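Local coordinates for glycoside hydrolase family protein (Novosphingobium sp. PP1Y, PDB 6Q2F) that is an alpha-L-rhamnosidase, a glycoside hydrolase that probably releases terminal alpha-L-rhamnose from rhamnosylated compounds, at residues 66-72 with 112-117; 73-77 with 700-704. All coordinates share one frame. Numbering follows the deposited sequence.

Interaction 1: 66-72 with 112-117; sequences ITKDGIR and DAFRFA
Neighbouring helices in the outer shell of a (beta/alpha)8 barrel tend to run side by side in the same direction, and the first two of this barrel illustrate the rule. Residues 66-67 are extended and lead into a helix whose first turn is 68-72; 112-117 is helical throughout. The two short axes run nearly parallel, crossing at -19° with a closest approach of 9.6 Å, and Lys68 CA faces Ala113 CA at 5.6 Å while Ile71 CA faces Ala117 CA at 6.3 Å. Thr67, chi1 p, is the N-cap: its OG1 accepts from Gly70 N at 3.0 Å. Small residues make the hollow. Ile71 (chi1 m, chi2 t) fills it, its CD1 4.1 Å from Ala113 CB and its CG2 3.9 Å from Ala117 CB and 4.0 Å from Phe116 CD2. Ile66 CG2 extends the apolar patch to Ala113 CB at 4.0 Å, and Trp59 and Trp61 of the first barrel strand lie beneath. The bump coming the other way is Phe116, chi1 t, which enters the groove between Lys68 and Arg72, one turn apart. Lys68 CB lies over a ring face, Lys68 O is 3.4 Å from Phe116 CE2, and Phe116 CZ sits over a face of the Arg72 guanidinium, 3.6 Å from NH2. Toward solvent, Lys68 NZ donates to Asp112 OD2 at 2.6 Å in a salt bridge, and Arg72 pairs with Glu120, one turn past Phe116. The chemistry is therefore graded, from aliphatic interior through aromatic wedge to opposite charges: apolar fit fills the inner side of the pair and charge pairing spans the outer.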
# COMPACT_ATOMS: atom_id res chain seq x y z
N ILE A 66 3.61 -27.57 -10.14
CA ILE A 66 3.26 -27.97 -8.78
C ILE A 66 3.45 -29.46 -8.64
O ILE A 66 2.97 -30.23 -9.47
CB ILE A 66 1.79 -27.63 -8.45
CG1 ILE A 66 1.46 -26.17 -8.73
CG2 ILE A 66 1.45 -28.03 -7.02
CD1 ILE A 66 -0.02 -25.97 -9.15
N THR A 67 4.12 -29.90 -7.57
CA THR A 67 4.11 -31.31 -7.20
C THR A 67 4.00 -31.42 -5.68
O THR A 67 4.46 -30.54 -4.95
CB THR A 67 5.35 -32.09 -7.65
OG1 THR A 67 6.51 -31.61 -6.96
CG2 THR A 67 5.59 -32.00 -9.17
N LYS A 68 3.41 -32.53 -5.22
CA LYS A 68 3.39 -32.80 -3.79
C LYS A 68 4.80 -33.00 -3.25
O LYS A 68 5.10 -32.57 -2.13
CB LYS A 68 2.52 -34.02 -3.51
CG LYS A 68 1.02 -33.67 -3.47
CD LYS A 68 0.18 -34.82 -3.97
CE LYS A 68 -0.42 -35.57 -2.80
NZ LYS A 68 -1.06 -36.81 -3.25
N ASP A 69 5.66 -33.65 -4.02
CA ASP A 69 7.03 -33.85 -3.58
C ASP A 69 7.70 -32.52 -3.28
O ASP A 69 8.37 -32.37 -2.26
CB ASP A 69 7.81 -34.61 -4.64
CG ASP A 69 9.28 -34.74 -4.27
OD1 ASP A 69 9.58 -35.49 -3.34
OD2 ASP A 69 10.12 -34.09 -4.92
N GLY A 70 7.50 -31.54 -4.15
CA GLY A 70 8.09 -30.23 -3.94
C GLY A 70 7.45 -29.47 -2.79
O GLY A 70 8.13 -28.72 -2.09
N ILE A 71 6.14 -29.64 -2.60
CA ILE A 71 5.43 -28.96 -1.52
C ILE A 71 6.01 -29.36 -0.17
O ILE A 71 6.25 -28.51 0.70
CB ILE A 71 3.93 -29.26 -1.60
CG1 ILE A 71 3.30 -28.57 -2.82
CG2 ILE A 71 3.23 -28.85 -0.30
CD1 ILE A 71 1.86 -29.01 -3.10
N ARG A 72 6.25 -30.66 0.01
CA ARG A 72 6.83 -31.13 1.26
C ARG A 72 8.23 -30.56 1.47
O ARG A 72 8.54 -30.09 2.57
CB ARG A 72 6.87 -32.65 1.26
CG ARG A 72 7.83 -33.26 2.30
CD ARG A 72 7.44 -34.73 2.55
NE ARG A 72 6.20 -34.80 3.33
CZ ARG A 72 5.43 -35.88 3.44
NH1 ARG A 72 5.73 -36.99 2.78
NH2 ARG A 72 4.35 -35.83 4.20
N ASP A 112 -5.88 -32.23 -4.73
CA ASP A 112 -5.13 -33.14 -3.88
C ASP A 112 -3.78 -32.54 -3.49
O ASP A 112 -3.33 -32.70 -2.35
CB ASP A 112 -4.94 -34.48 -4.57
CG ASP A 112 -4.49 -35.56 -3.62
OD1 ASP A 112 -5.15 -35.73 -2.56
OD2 ASP A 112 -3.48 -36.22 -3.90
N ALA A 113 -3.14 -31.81 -4.41
CA ALA A 113 -1.92 -31.10 -4.04
C ALA A 113 -2.19 -30.07 -2.95
O ALA A 113 -1.46 -30.00 -1.96
CB ALA A 113 -1.31 -30.42 -5.27
N PHE A 114 -3.25 -29.28 -3.09
CA PHE A 114 -3.52 -28.26 -2.08
C PHE A 114 -3.88 -28.90 -0.75
O PHE A 114 -3.45 -28.43 0.31
CB PHE A 114 -4.63 -27.30 -2.52
CG PHE A 114 -4.82 -26.18 -1.54
CD1 PHE A 114 -4.04 -25.04 -1.63
CD2 PHE A 114 -5.71 -26.29 -0.48
CE1 PHE A 114 -4.16 -24.01 -0.70
CE2 PHE A 114 -5.85 -25.26 0.45
CZ PHE A 114 -5.07 -24.12 0.34
N ARG A 115 -4.70 -29.95 -0.78
CA ARG A 115 -5.01 -30.69 0.44
C ARG A 115 -3.73 -31.16 1.12
O ARG A 115 -3.60 -31.07 2.35
CB ARG A 115 -5.90 -31.89 0.12
CG ARG A 115 -6.15 -32.80 1.32
CD ARG A 115 -7.21 -33.85 1.05
NE ARG A 115 -8.48 -33.23 0.69
CZ ARG A 115 -9.64 -33.89 0.59
NH1 ARG A 115 -9.69 -35.19 0.83
NH2 ARG A 115 -10.74 -33.23 0.26
N PHE A 116 -2.79 -31.67 0.34
CA PHE A 116 -1.51 -32.08 0.89
C PHE A 116 -0.77 -30.91 1.51
O PHE A 116 -0.20 -31.04 2.60
CB PHE A 116 -0.66 -32.70 -0.21
CG PHE A 116 0.65 -33.24 0.28
CD1 PHE A 116 0.69 -34.43 0.99
CD2 PHE A 116 1.83 -32.55 0.04
CE1 PHE A 116 1.90 -34.95 1.44
CE2 PHE A 116 3.05 -33.06 0.49
CZ PHE A 116 3.08 -34.25 1.20
N ALA A 117 -0.76 -29.76 0.83
CA ALA A 117 -0.15 -28.56 1.41
C ALA A 117 -0.80 -28.22 2.74
O ALA A 117 -0.11 -27.86 3.70
CB ALA A 117 -0.28 -27.37 0.46

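Interaction 2: 73-77 with 700-704; sequences KDLEW and YFNRQ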
# COMPACT_ATOMS: atom_id res chain seq x y z
N LYS A 73 9.08 -30.60 0.42
CA LYS A 73 10.43 -30.07 0.56
C LYS A 73 10.42 -28.56 0.79
O LYS A 73 11.25 -28.04 1.55
CB LYS A 73 11.27 -30.43 -0.66
CG LYS A 73 11.52 -31.93 -0.80
CD LYS A 73 11.92 -32.29 -2.24
CE LYS A 73 12.37 -33.73 -2.34
NZ LYS A 73 12.74 -34.07 -3.77
N ASP A 74 9.50 -27.84 0.13
CA ASP A 74 9.31 -26.42 0.45
C ASP A 74 9.01 -26.22 1.92
O ASP A 74 9.64 -25.40 2.60
CB ASP A 74 8.18 -25.82 -0.37
CG ASP A 74 8.55 -25.57 -1.81
OD1 ASP A 74 9.72 -25.80 -2.19
OD2 ASP A 74 7.66 -25.11 -2.56
N LEU A 75 8.00 -26.94 2.44
CA LEU A 75 7.55 -26.65 3.79
C LEU A 75 8.54 -27.18 4.82
O LEU A 75 8.69 -26.60 5.90
CB LEU A 75 6.15 -27.21 4.02
CG LEU A 75 5.00 -26.27 3.64
CD1 LEU A 75 5.05 -25.86 2.17
CD2 LEU A 75 3.65 -26.88 3.99
N GLU A 76 9.26 -28.26 4.50
CA GLU A 76 10.32 -28.71 5.39
C GLU A 76 11.48 -27.72 5.41
O GLU A 76 12.11 -27.52 6.45
CB GLU A 76 10.82 -30.11 4.99
CG GLU A 76 9.81 -31.24 5.27
CD GLU A 76 10.24 -32.55 4.65
OE1 GLU A 76 9.80 -33.60 5.15
OE2 GLU A 76 11.02 -32.52 3.68
N TRP A 77 11.79 -27.09 4.26
CA TRP A 77 12.80 -26.04 4.25
C TRP A 77 12.40 -24.88 5.15
O TRP A 77 13.21 -24.37 5.93
CB TRP A 77 13.06 -25.54 2.83
CG TRP A 77 13.93 -24.31 2.83
CD1 TRP A 77 15.26 -24.25 3.11
CD2 TRP A 77 13.51 -22.95 2.59
NE1 TRP A 77 15.71 -22.94 3.04
CE2 TRP A 77 14.65 -22.13 2.72
CE3 TRP A 77 12.30 -22.36 2.27
CZ2 TRP A 77 14.60 -20.75 2.54
CZ3 TRP A 77 12.25 -20.98 2.09
CH2 TRP A 77 13.39 -20.19 2.22
N TYR A 700 13.63 -13.95 -4.06
CA TYR A 700 13.76 -15.30 -4.61
C TYR A 700 13.96 -16.31 -3.47
O TYR A 700 14.77 -17.23 -3.55
CB TYR A 700 14.92 -15.36 -5.61
CG TYR A 700 14.76 -14.35 -6.73
CD1 TYR A 700 15.21 -13.05 -6.59
CD2 TYR A 700 14.13 -14.69 -7.92
CE1 TYR A 700 15.06 -12.12 -7.59
CE2 TYR A 700 13.95 -13.77 -8.92
CZ TYR A 700 14.42 -12.48 -8.76
OH TYR A 700 14.25 -11.57 -9.76
N PHE A 701 13.20 -16.13 -2.39
CA PHE A 701 13.52 -16.71 -1.08
C PHE A 701 12.84 -18.07 -0.93
O PHE A 701 11.83 -18.22 -0.25
CB PHE A 701 13.09 -15.73 0.01
CG PHE A 701 13.49 -16.14 1.39
CD1 PHE A 701 14.82 -16.40 1.68
CD2 PHE A 701 12.55 -16.21 2.40
CE1 PHE A 701 15.20 -16.74 2.98
CE2 PHE A 701 12.92 -16.56 3.68
CZ PHE A 701 14.25 -16.82 3.97
N ASN A 702 13.42 -19.09 -1.59
CA ASN A 702 12.92 -20.46 -1.47
C ASN A 702 14.11 -21.40 -1.33
O ASN A 702 15.26 -20.97 -1.22
CB ASN A 702 12.00 -20.85 -2.64
CG ASN A 702 12.72 -20.85 -4.00
OD1 ASN A 702 13.94 -20.99 -4.10
ND2 ASN A 702 11.93 -20.67 -5.06
N ARG A 703 13.83 -22.71 -1.31
CA ARG A 703 14.85 -23.69 -0.98
C ARG A 703 15.92 -23.82 -2.06
O ARG A 703 16.96 -24.44 -1.80
CB ARG A 703 14.22 -25.05 -0.75
CG ARG A 703 13.41 -25.63 -1.92
CD ARG A 703 12.85 -26.94 -1.47
NE ARG A 703 11.89 -27.51 -2.42
CZ ARG A 703 12.24 -28.42 -3.31
NH1 ARG A 703 13.50 -28.84 -3.35
NH2 ARG A 703 11.34 -28.90 -4.16
N GLN A 704 15.68 -23.27 -3.25
CA GLN A 704 16.68 -23.23 -4.30
C GLN A 704 17.61 -22.02 -4.19
O GLN A 704 18.62 -21.97 -4.90
CB GLN A 704 15.99 -23.21 -5.68
CG GLN A 704 15.10 -24.43 -5.98
CD GLN A 704 15.89 -25.72 -6.18
OE1 GLN A 704 16.72 -26.10 -5.36
NE2 GLN A 704 15.60 -26.40 -7.27
O HOH W 1 11.19 -23.72 -1.13
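A helix-to-loop contact, mostly buried, fastens the first helix of the barrel to a late irregular segment, and it shows how one arginine can serve as both apolar and ionic partner. Residues 73-77 are helical; 700-704 belong to the connection between strand 697-698 and helix 712-726. Their backbones come nearest at Trp77 and Arg703, with CA atoms 6.1 Å apart. The indole is the platform: Arg703 CA makes a CH-pi contact 3.9 Å from the centroid of the five-membered ring, 8° off its normal, and Arg703 CB is 3.7 Å from Trp77 CG. The far edge of the indole meets the face of Phe701 in a T-shaped pair, with centroids 5.1 Å apart and planes at 73°. From this platform the arginine reaches back along the helix. Arg703 NE gives a hydrogen bond of 2.8 Å to Asp74 OD1 within a salt bridge, while Lys73 CB lies over the guanidinium, 3.5 Å from Arg703 CZ. A water accepts from Arg703 N and donates weakly to Asp74 OD1, tying the carboxylate to the loop backbone as well. The loop has turns of its own: Phe701 centres an inverse gamma turn, and Asn702 OD1 accepts from Gln704 N at 3.0 Å in an Asx turn. The charges are shared beyond the pair, since Asp686 takes Lys73 and Arg703, and Asp74 OD2 also accepts from His682, Val683 N and Trp59 of strand 56-62. The helix thus stands between two neighbours, with Trp77 on the loop and Leu75, pointing away from it, packed on helix 108-124.

In the fold
From the N terminus, the chain runs through barrel strand 56-62 into helix 68-81, which supplies the first segment of both contacts. Interaction 1 closes a short loop of 39 residues, joining that helix to helix 108-124 across strand 85-91. Interaction 2 starts immediately afterwards, at Lys73, but waits 622 residues for its partner, beyond the eighth parallel strand, 674-677. Since the segments alternate along the chain, the two closures cross. With centres 13 Å apart they also touch, Gly70 CA lying 3.5 Å from Arg703 NH2 and Ala117 O 3.9 Å from Leu75 CD2. One helix thereby links the second beta-alpha unit with the end of the barrel, where the ring of strands closes.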